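Local coordinates for protein rRNA N-glycosidase (Bougainvillea spectabilis, PDB 3CTK) that belongs to the ribosome-inactivating proteins, a family of plant toxins with a mixed alpha-beta fold, at residues V231-V234 against S235-S238; D203-H206 against K207-P210; Q75-D79 against G80-A84. All blocks are in the same frame, centred on the assembly; numbering follows the deposited sequence.

Interaction 1. Residues V231-V234 against S235-S238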
loop_
_atom_site.group_PDB
_atom_site.type_symbol
_atom_site.label_atom_id
_atom_site.label_comp_id
_atom_site.label_asym_id
_atom_site.label_seq_id
_atom_site.Cartn_x
_atom_site.Cartn_y
_atom_site.Cartn_z
ATOM N N VAL A 231 -9.419 7.371 20.708
ATOM C CA VAL A 231 -8.008 7.517 21.035
ATOM C C VAL A 231 -7.633 8.945 21.417
ATOM O O VAL A 231 -7.767 9.862 20.609
ATOM C CB VAL A 231 -7.138 7.071 19.835
ATOM C CG1 VAL A 231 -5.665 7.341 20.114
ATOM C CG2 VAL A 231 -7.372 5.592 19.560
ATOM N N ASN A 232 -7.161 9.126 22.650
ATOM C CA ASN A 232 -6.747 10.444 23.116
ATOM C C ASN A 232 -5.325 10.416 23.672
ATOM O O ASN A 232 -4.883 11.357 24.332
ATOM C CB ASN A 232 -7.715 10.986 24.179
ATOM C CG ASN A 232 -7.920 10.032 25.342
ATOM O OD1 ASN A 232 -7.051 9.224 25.670
ATOM N ND2 ASN A 232 -9.073 10.140 25.990
ATOM N N LYS A 233 -4.611 9.331 23.391
ATOM C CA LYS A 233 -3.234 9.165 23.848
ATOM C C LYS A 233 -2.380 8.463 22.800
ATOM O O LYS A 233 -2.787 7.457 22.228
ATOM C CB LYS A 233 -3.206 8.373 25.154
ATOM C CG LYS A 233 -3.314 9.241 26.395
ATOM C CD LYS A 233 -3.636 8.434 27.649
ATOM C CE LYS A 233 -2.893 7.103 27.707
ATOM N NZ LYS A 233 -3.516 6.075 26.815
ATOM N N VAL A 234 -1.192 9.003 22.552
ATOM C CA VAL A 234 -0.288 8.427 21.568
ATOM C C VAL A 234 -0.017 6.952 21.851
ATOM O O VAL A 234 0.007 6.137 20.933
ATOM C CB VAL A 234 1.062 9.186 21.535
ATOM C CG1 VAL A 234 2.009 8.519 20.548
ATOM C CG2 VAL A 234 0.833 10.636 21.139
ATOM N N SER A 235 0.173 6.611 23.122
ATOM C CA SER A 235 0.460 5.229 23.514
ATOM C C SER A 235 -0.631 4.237 23.119
ATOM O O SER A 235 -0.385 3.030 23.030
ATOM C CB SER A 235 0.700 5.147 25.025
ATOM O OG SER A 235 -0.438 5.574 25.755
ATOM N N GLN A 236 -1.834 4.741 22.879
ATOM C CA GLN A 236 -2.948 3.887 22.495
ATOM C C GLN A 236 -2.905 3.487 21.024
ATOM O O GLN A 236 -3.372 2.411 20.650
ATOM C CB GLN A 236 -4.272 4.600 22.782
ATOM C CG GLN A 236 -4.528 4.839 24.259
ATOM C CD GLN A 236 -5.655 5.822 24.517
ATOM O OE1 GLN A 236 -6.065 6.023 25.661
ATOM N NE2 GLN A 236 -6.152 6.448 23.460
ATOM N N ILE A 237 -2.327 4.341 20.190
ATOM C CA ILE A 237 -2.292 4.072 18.758
ATOM C C ILE A 237 -0.892 3.828 18.179
ATOM O O ILE A 237 -0.752 3.220 17.119
ATOM C CB ILE A 237 -3.004 5.239 18.001
ATOM C CG1 ILE A 237 -3.033 4.973 16.494
ATOM C CG2 ILE A 237 -2.320 6.555 18.312
ATOM C CD1 ILE A 237 -3.944 3.838 16.088
ATOM N N SER A 238 0.144 4.282 18.876
ATOM C CA SER A 238 1.507 4.107 18.389
ATOM C C SER A 238 1.883 2.654 18.062
ATOM O O SER A 238 2.593 2.403 17.088
ATOM C CB SER A 238 2.510 4.696 19.393
ATOM O OG SER A 238 2.399 4.086 20.665
#

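Interaction 2. Residues D203-H206 against K207-P210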
loop_
_atom_site.group_PDB
_atom_site.type_symbol
_atom_site.label_atom_id
_atom_site.label_comp_id
_atom_site.label_asym_id
_atom_site.label_seq_id
_atom_site.Cartn_x
_atom_site.Cartn_y
_atom_site.Cartn_z
ATOM N N ASP A 203 -1.658 13.283 11.302
ATOM C CA ASP A 203 -1.711 14.688 11.696
ATOM C C ASP A 203 -1.936 14.817 13.201
ATOM O O ASP A 203 -1.386 15.711 13.844
ATOM C CB ASP A 203 -2.826 15.428 10.946
ATOM C CG ASP A 203 -2.529 15.592 9.464
ATOM O OD1 ASP A 203 -1.337 15.710 9.099
ATOM O OD2 ASP A 203 -3.488 15.619 8.663
ATOM N N ALA A 204 -2.746 13.923 13.760
ATOM C CA ALA A 204 -3.033 13.942 15.192
ATOM C C ALA A 204 -1.766 13.685 16.003
ATOM O O ALA A 204 -1.522 14.332 17.022
ATOM C CB ALA A 204 -4.079 12.892 15.526
ATOM N N ILE A 205 -0.965 12.726 15.555
ATOM C CA ILE A 205 0.267 12.408 16.260
ATOM C C ILE A 205 1.246 13.571 16.137
ATOM O O ILE A 205 1.928 13.916 17.098
ATOM C CB ILE A 205 0.882 11.091 15.728
ATOM C CG1 ILE A 205 -0.079 9.937 16.045
ATOM C CG2 ILE A 205 2.252 10.839 16.380
ATOM C CD1 ILE A 205 0.343 8.577 15.502
ATOM N N HIS A 206 1.304 14.194 14.963
ATOM C CA HIS A 206 2.195 15.336 14.777
ATOM C C HIS A 206 1.800 16.483 15.703
ATOM O O HIS A 206 2.656 17.155 16.282
ATOM C CB HIS A 206 2.150 15.834 13.335
ATOM C CG HIS A 206 3.107 15.132 12.425
ATOM N ND1 HIS A 206 2.697 14.285 11.419
ATOM C CD2 HIS A 206 4.458 15.170 12.359
ATOM C CE1 HIS A 206 3.756 13.833 10.770
ATOM N NE2 HIS A 206 4.836 14.356 11.320
ATOM N N LYS A 207 0.500 16.709 15.833
ATOM C CA LYS A 207 0.005 17.786 16.683
ATOM C C LYS A 207 0.332 17.547 18.157
ATOM O O LYS A 207 0.496 18.497 18.923
ATOM C CB LYS A 207 -1.511 17.940 16.506
ATOM C CG LYS A 207 -2.109 19.097 17.294
ATOM C CD LYS A 207 -3.621 19.175 17.118
ATOM C CE LYS A 207 -4.210 20.290 17.967
ATOM N NZ LYS A 207 -5.699 20.310 17.911
ATOM N N SER A 208 0.434 16.280 18.548
ATOM C CA SER A 208 0.731 15.930 19.936
ATOM C C SER A 208 2.204 16.124 20.287
ATOM O O SER A 208 2.562 16.156 21.461
ATOM C CB SER A 208 0.351 14.472 20.219
ATOM O OG SER A 208 1.328 13.574 19.711
ATOM N N SER A 209 3.051 16.240 19.270
ATOM C CA SER A 209 4.483 16.418 19.494
ATOM C C SER A 209 4.744 17.829 20.010
ATOM O O SER A 209 4.033 18.772 19.650
ATOM C CB SER A 209 5.262 16.176 18.197
ATOM O OG SER A 209 4.970 17.161 17.222
ATOM N N PRO A 210 5.800 18.005 20.822
ATOM C CA PRO A 210 6.767 17.006 21.289
ATOM C C PRO A 210 6.476 16.229 22.581
ATOM O O PRO A 210 7.163 15.245 22.865
ATOM C CB PRO A 210 8.068 17.808 21.404
ATOM C CG PRO A 210 7.647 19.296 21.272
ATOM C CD PRO A 210 6.153 19.335 21.337
#

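Interaction 3. Residues Q75-D79 against G80-A84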
loop_
_atom_site.group_PDB
_atom_site.type_symbol
_atom_site.label_atom_id
_atom_site.label_comp_id
_atom_site.label_asym_id
_atom_site.label_seq_id
_atom_site.Cartn_x
_atom_site.Cartn_y
_atom_site.Cartn_z
ATOM N N GLN A 75 4.545 -2.600 -13.840
ATOM C CA GLN A 75 5.062 -3.043 -15.122
ATOM C C GLN A 75 4.963 -4.562 -15.156
ATOM O O GLN A 75 5.411 -5.243 -14.231
ATOM C CB GLN A 75 6.521 -2.619 -15.293
ATOM C CG GLN A 75 7.143 -3.052 -16.617
ATOM C CD GLN A 75 8.626 -2.754 -16.683
ATOM O OE1 GLN A 75 9.035 -1.620 -16.932
ATOM N NE2 GLN A 75 9.443 -3.773 -16.444
ATOM N N ASP A 76 4.343 -5.088 -16.203
ATOM C CA ASP A 76 4.224 -6.531 -16.354
ATOM C C ASP A 76 4.727 -6.859 -17.755
ATOM O O ASP A 76 5.609 -6.163 -18.270
ATOM C CB ASP A 76 2.769 -6.989 -16.135
ATOM C CG ASP A 76 1.838 -6.625 -17.283
ATOM O OD1 ASP A 76 2.039 -5.583 -17.940
ATOM O OD2 ASP A 76 0.879 -7.392 -17.511
ATOM N N LYS A 77 4.196 -7.907 -18.370
ATOM C CA LYS A 77 4.638 -8.263 -19.712
ATOM C C LYS A 77 3.475 -8.473 -20.668
ATOM O O LYS A 77 2.370 -8.818 -20.258
ATOM C CB LYS A 77 5.482 -9.541 -19.675
ATOM C CG LYS A 77 6.558 -9.554 -18.607
ATOM C CD LYS A 77 7.924 -9.873 -19.187
ATOM C CE LYS A 77 8.809 -8.643 -19.215
ATOM N NZ LYS A 77 10.164 -8.936 -19.759
ATOM N N TRP A 78 3.732 -8.228 -21.945
ATOM C CA TRP A 78 2.743 -8.445 -22.993
ATOM C C TRP A 78 3.482 -8.744 -24.286
ATOM O O TRP A 78 4.304 -7.952 -24.740
ATOM C CB TRP A 78 1.829 -7.236 -23.208
ATOM C CG TRP A 78 1.026 -7.385 -24.479
ATOM C CD1 TRP A 78 1.313 -6.840 -25.700
ATOM C CD2 TRP A 78 -0.118 -8.231 -24.680
ATOM N NE1 TRP A 78 0.426 -7.298 -26.648
ATOM C CE2 TRP A 78 -0.462 -8.151 -26.050
ATOM C CE3 TRP A 78 -0.881 -9.050 -23.836
ATOM C CZ2 TRP A 78 -1.537 -8.861 -26.598
ATOM C CZ3 TRP A 78 -1.954 -9.759 -24.383
ATOM C CH2 TRP A 78 -2.270 -9.656 -25.752
ATOM N N ASP A 79 3.191 -9.904 -24.863
ATOM C CA ASP A 79 3.817 -10.320 -26.109
ATOM C C ASP A 79 5.339 -10.367 -25.985
ATOM O O ASP A 79 6.062 -10.007 -26.914
ATOM C CB ASP A 79 3.409 -9.366 -27.238
ATOM C CG ASP A 79 3.846 -9.856 -28.601
ATOM O OD1 ASP A 79 3.530 -11.015 -28.939
ATOM O OD2 ASP A 79 4.498 -9.083 -29.335
ATOM N N GLY A 80 5.817 -10.807 -24.825
ATOM C CA GLY A 80 7.250 -10.915 -24.603
ATOM C C GLY A 80 7.972 -9.613 -24.319
ATOM O O GLY A 80 9.196 -9.601 -24.166
ATOM N N LYS A 81 7.230 -8.515 -24.246
ATOM C CA LYS A 81 7.835 -7.218 -23.976
ATOM C C LYS A 81 7.213 -6.557 -22.751
ATOM O O LYS A 81 6.108 -6.909 -22.338
ATOM C CB LYS A 81 7.685 -6.308 -25.193
ATOM C CG LYS A 81 8.409 -6.820 -26.432
ATOM C CD LYS A 81 8.464 -5.760 -27.520
ATOM C CE LYS A 81 8.983 -4.447 -26.959
ATOM N NZ LYS A 81 10.227 -4.670 -26.161
ATOM N N ASP A 82 7.927 -5.599 -22.170
ATOM C CA ASP A 82 7.417 -4.911 -20.990
ATOM C C ASP A 82 6.192 -4.078 -21.330
ATOM O O ASP A 82 6.016 -3.636 -22.466
ATOM C CB ASP A 82 8.484 -3.995 -20.384
ATOM C CG ASP A 82 9.670 -4.759 -19.830
ATOM O OD1 ASP A 82 9.469 -5.861 -19.274
ATOM O OD2 ASP A 82 10.804 -4.245 -19.932
ATOM N N ARG A 83 5.343 -3.876 -20.332
ATOM C CA ARG A 83 4.139 -3.074 -20.490
ATOM C C ARG A 83 3.952 -2.276 -19.211
ATOM O O ARG A 83 3.979 -2.842 -18.114
ATOM C CB ARG A 83 2.905 -3.955 -20.721
ATOM C CG ARG A 83 1.590 -3.163 -20.669
ATOM C CD ARG A 83 0.392 -4.000 -21.095
ATOM N NE ARG A 83 0.242 -5.201 -20.280
ATOM C CZ ARG A 83 -0.661 -6.150 -20.509
ATOM N NH1 ARG A 83 -1.497 -6.036 -21.535
ATOM N NH2 ARG A 83 -0.729 -7.212 -19.714
ATOM N N ALA A 84 3.779 -0.964 -19.354
ATOM C CA ALA A 84 3.577 -0.086 -18.206
ATOM C C ALA A 84 2.091 0.205 -18.081
ATOM O O ALA A 84 1.441 0.595 -19.051
ATOM C CB ALA A 84 4.347 1.219 -18.388
HETATM O O HOH W 1 8.057 -6.361 -17.049
HETATM O O HOH W 2 4.338 -5.031 -24.324
#

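Interaction 1. Residues V231-V234 against S235-S238
Val231 and Ile237 meet through their methyl branches, CG1 of Val231 lying 3.9 Å from CG2 of Ile237, with the two side chains crossing at about a right angle. Val231 turns CG1 anti to its own nitrogen (chi1 175°), which carries that methyl forward to the first turn of the helix. The aliphatic CB of Gln236 skirts the same methyl, and the rest of its extended chain runs back along the strand, passing nearly perpendicular to Lys233. Lys233, bent at its third and fourth torsions, brings NZ to a weak 3.3 Å bond with Ser235 OG.

Backbone bonds position these groups. Gln236 N donates to Lys233 O at 3.0 Å, and Val234 O takes two donors: Ile237 N at 3.0 Å from above the carbonyl plane, and Ser238 N at 2.8 Å, almost in line with the C=O bond. Farther out, Val231 packs on Ile215, Leu219 and Leu221 of strand 214-222, while Ile237 rests on Ile201 of helix 198-208. The direct strand-to-helix junction thus combines a buried aliphatic side with a polar, more exposed one, and the short, weakly bonded helical turn is held across it by main-chain bonds, two of them converging on the carbonyl of Val234.

Interaction 2. Residues D203-H206 against K207-P210
Ser208 folds back over the carbonyl of Ile205, its CB 3.5 Å from Ile205 O and its hydroxyl closer still. OG donates to that oxygen at 2.7 Å, from a direction tilted 21° out of the carbonyl plane. The torsion responsible sets OG between the backbone nitrogen and the carbonyl carbon (chi1 78°), swinging it toward the preceding turn. Ser208 N also approaches Ile205 O, but only as a weak bond; its better acceptor is Ala204 O at 3.2 Å. One residue earlier, Lys207 N donates to Asp203 O at 2.9 Å, the regular i to i+4 bond of an alpha-helix.

At Ser209 the pattern changes. Its nitrogen donates to His206 O at 3.1 Å, reaching the oxygen from above the carbonyl plane, while its bond to Ile205 O is long and weak. Ser209 already lies beyond the helix, and a cis peptide bond joins it to Pro210. His206 and Ser209 both touch Val31, next to Cys32, which forms a disulfide with Cys212 shortly beyond this helix end. On another side, the fully extended Lys207 sends NZ to Asn216 O, and Ala204 packs on Ile215 and Leu219. Where main-chain hydrogen bonding weakens at the end of helix 198-208, the hydroxyl of Ser208 therefore supplies a short bond to the Ile205 carbonyl, helping to satisfy an acceptor that the backbone alone serves poorly.

Interaction 3. Residues Q75-D79 against G80-A84
Asp76 and Arg83 face each other side-on, the carboxylate and guanidinium lying nearly in one plane, 6° apart. Arg83 NE donates to Asp76 OD1 at 3.0 Å and Arg83 NH2 to Asp76 OD2 at 2.7 Å; both bonds are almost straight and use the syn lone pairs of the carboxylate. A bend at the third torsion of Arg83 (chi3 57°) turns the head of an otherwise extended chain toward Asp76, and the two-point grip restrains the rotation of both flat groups. Trp78 closes over the guanidinium from one side: its CB sits above the centre of that face, 3.8 Å from Arg83 CZ, while the indole lies obliquely to it.

The frame for this pairing is an antiparallel beta hairpin formed by strands 70-78 and 81-88 and closed by a type I' turn from Trp78 to Lys81, with Asp79 and Gly80 both at positive phi. Asp76 and Arg83 form a hydrogen-bonded pair, as do Trp78 and Lys81, whose shorter bond runs from Trp78 N to Lys81 O at 2.7 Å. Beyond the hairpin, Arg83 NH1 donates to Lys145 O, and Asp76 OD2 accepts a weak bond from Gly144 N.

Elsewhere on the hairpin, the Gln75 amide stacks on the carboxylate of Asp82 with their planes 16° apart. Water 1 accepts from Gln75 NE2 at 3.0 Å and lies within hydrogen-bonding distance of Asp76 O and Asp82 OD1. Lys77 runs alongside Asp82, pointing the same way, and its NZ forms a salt bridge with that carboxylate, although the exact place of Asp82 OD1 is less sure.

In the fold
Along the chain interaction 3 comes first, then interaction 2, then interaction 1. Interactions 1 and 2 are neighbours, their centres 11 Å apart, and they touch where Val234 CG2 packs 3.3 Å from Ser208 OG. The end of helix 198-208 thus meets the start of helix 234-237; interaction 1 begins on strand 228-233 of the two-stranded antiparallel sheet, and interaction 2 packs on its partner strand 214-222. Interaction 3 lies on the opposite side of the chain's centre, about 45 Å from interaction 1 and 44 Å from interaction 2 between centres, on a hairpin of the six-stranded mixed sheet. The contacts therefore belong to two separate structural regions, the large sheet and the C-terminal part of the chain.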